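Local coordinates for protein glycerate kinase, putative (Thermotoga maritima, PDB 2B8N) that catalyses the ATP-dependent phosphorylation of D-glycerate to 2-phosphoglycerate, a magnesium-requiring step in the breakdown of serine by way of 3-hydroxypyruvate, at residues 38-43 / 66-71. Sequence-based numbering, arbitrary orientation.
Sequences RAVKET and KAAYEV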
# COMPACT_ATOMS: atom_id res chain seq x y z
N ARG A 38 -14.53 1.57 -7.16
CA ARG A 38 -15.48 0.99 -6.28
C ARG A 38 -15.28 1.51 -4.83
O ARG A 38 -16.27 1.72 -4.10
CB ARG A 38 -15.40 -0.54 -6.38
CG ARG A 38 -16.17 -1.29 -5.30
CD ARG A 38 -16.63 -2.67 -5.72
NE ARG A 38 -16.87 -3.50 -4.54
CZ ARG A 38 -16.88 -4.82 -4.54
NH1 ARG A 38 -16.69 -5.50 -5.66
NH2 ARG A 38 -17.08 -5.48 -3.41
N ALA A 39 -14.04 1.73 -4.40
CA ALA A 39 -13.78 2.14 -3.00
C ALA A 39 -14.38 3.50 -2.69
O ALA A 39 -14.95 3.73 -1.60
CB ALA A 39 -12.28 2.15 -2.69
N VAL A 40 -14.23 4.40 -3.66
CA VAL A 40 -14.75 5.75 -3.57
C VAL A 40 -16.28 5.74 -3.60
O VAL A 40 -16.94 6.27 -2.72
CB VAL A 40 -14.20 6.62 -4.73
CG1 VAL A 40 -14.92 7.95 -4.83
CG2 VAL A 40 -12.71 6.85 -4.53
N LYS A 41 -16.84 5.12 -4.63
CA LYS A 41 -18.29 5.12 -4.83
C LYS A 41 -19.07 4.47 -3.67
O LYS A 41 -20.20 4.88 -3.38
CB LYS A 41 -18.66 4.44 -6.17
CG LYS A 41 -18.53 5.35 -7.40
CD LYS A 41 -18.43 4.54 -8.69
CE LYS A 41 -18.44 5.42 -9.96
NZ LYS A 41 -18.37 4.62 -11.23
N GLU A 42 -18.47 3.49 -3.00
CA GLU A 42 -19.09 2.86 -1.83
C GLU A 42 -18.99 3.69 -0.54
O GLU A 42 -19.65 3.36 0.43
CB GLU A 42 -18.52 1.46 -1.60
CG GLU A 42 -18.93 0.50 -2.69
CD GLU A 42 -18.49 -0.93 -2.44
OE1 GLU A 42 -17.72 -1.18 -1.48
OE2 GLU A 42 -18.91 -1.81 -3.23
N THR A 43 -18.18 4.76 -0.56
CA THR A 43 -18.01 5.65 0.60
C THR A 43 -18.51 7.10 0.39
O THR A 43 -19.32 7.61 1.19
CB THR A 43 -16.53 5.75 0.97
OG1 THR A 43 -16.00 4.44 1.22
CG2 THR A 43 -16.35 6.63 2.21
N LYS A 66 -11.42 10.53 -10.95
CA LYS A 66 -12.49 10.23 -11.88
C LYS A 66 -13.76 9.69 -11.20
O LYS A 66 -14.86 10.07 -11.59
CB LYS A 66 -12.04 9.21 -12.92
CG LYS A 66 -13.14 8.81 -13.89
CD LYS A 66 -12.61 7.98 -15.03
CE LYS A 66 -13.74 7.36 -15.84
NZ LYS A 66 -14.45 6.33 -15.04
N ALA A 67 -13.60 8.80 -10.22
CA ALA A 67 -14.76 8.24 -9.51
C ALA A 67 -15.50 9.28 -8.64
O ALA A 67 -16.71 9.27 -8.57
CB ALA A 67 -14.34 7.03 -8.67
N ALA A 68 -14.76 10.20 -8.02
CA ALA A 68 -15.33 11.30 -7.25
C ALA A 68 -16.10 12.29 -8.13
O ALA A 68 -17.15 12.80 -7.74
CB ALA A 68 -14.23 12.03 -6.52
N TYR A 69 -15.56 12.57 -9.30
CA TYR A 69 -16.23 13.44 -10.25
C TYR A 69 -17.60 12.88 -10.60
O TYR A 69 -18.61 13.60 -10.60
CB TYR A 69 -15.39 13.57 -11.51
CG TYR A 69 -15.99 14.47 -12.53
CD1 TYR A 69 -16.31 15.78 -12.23
CD2 TYR A 69 -16.25 14.00 -13.81
CE1 TYR A 69 -16.87 16.61 -13.18
CE2 TYR A 69 -16.80 14.82 -14.76
CZ TYR A 69 -17.11 16.11 -14.44
OH TYR A 69 -17.65 16.92 -15.40
N GLU A 70 -17.63 11.57 -10.86
CA GLU A 70 -18.86 10.88 -11.23
C GLU A 70 -19.88 10.88 -10.08
O GLU A 70 -21.07 10.98 -10.33
CB GLU A 70 -18.58 9.45 -11.69
CG GLU A 70 -17.84 9.39 -13.03
CD GLU A 70 -17.44 7.99 -13.45
OE1 GLU A 70 -17.79 7.02 -12.74
OE2 GLU A 70 -16.75 7.87 -14.48
N VAL A 71 -19.41 10.76 -8.84
CA VAL A 71 -20.30 10.93 -7.69
C VAL A 71 -20.81 12.40 -7.55
O VAL A 71 -22.00 12.61 -7.36
CB VAL A 71 -19.65 10.47 -6.35
CG1 VAL A 71 -20.54 10.86 -5.16
CG2 VAL A 71 -19.36 8.96 -6.36
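Segments 38-43 and 66-71, both helical where they meet, come nearest at a valine–alanine pair, with the CA atoms of Val40 and Ala67 6.4 Å apart. Val40 has CG1 anti to its backbone N (chi1 169°), and this turns that methyl onto the facing helix. There Val40 CG1 lies 3.9 Å from Ala68 N, while Val40 CB meets Ala67 CB at 4.0 Å. Val40, Ala67 and Ala68 are buried, and the side-chain contact among them is apolar.

Lys41 reaches across next to it. Its CG stands beside the backbone N (chi1 -82°) and the chain beyond runs extended, so the aliphatic part slides past Val71 in the opposite direction, with Lys41 CG 3.8 Å from Val71 CG2. The ammonium end then crosses obliquely to Glu70 and forms a salt bridge, Lys41 NZ to Glu70 OE1 at 2.9 Å, meeting that oxygen nearly along its C-O axis. Glu70, also extended, gives its second oxygen to a lysine one turn earlier on its own helix: Lys66 NZ is 2.8 Å from Glu70 OE2 and comes from above the carboxylate plane. One carboxylate thus sits between two ammonium groups, which should favour its ionised form and temper the repulsion between them. Lys41 NZ also forms a salt bridge with Asp37, on its own helix 36-41.

In the fold, helix 61-72 is the helix of a beta-alpha-beta crossover between strands 52-57 and 76-84, parallel neighbours in the six-stranded sheet, and helix 36-41 packs against it. Val40 also rests on Ile260 of strand 255-261, at one edge of that sheet within this chain, and the short helix 44-47 packs through Leu44 against Ala68 and Val71.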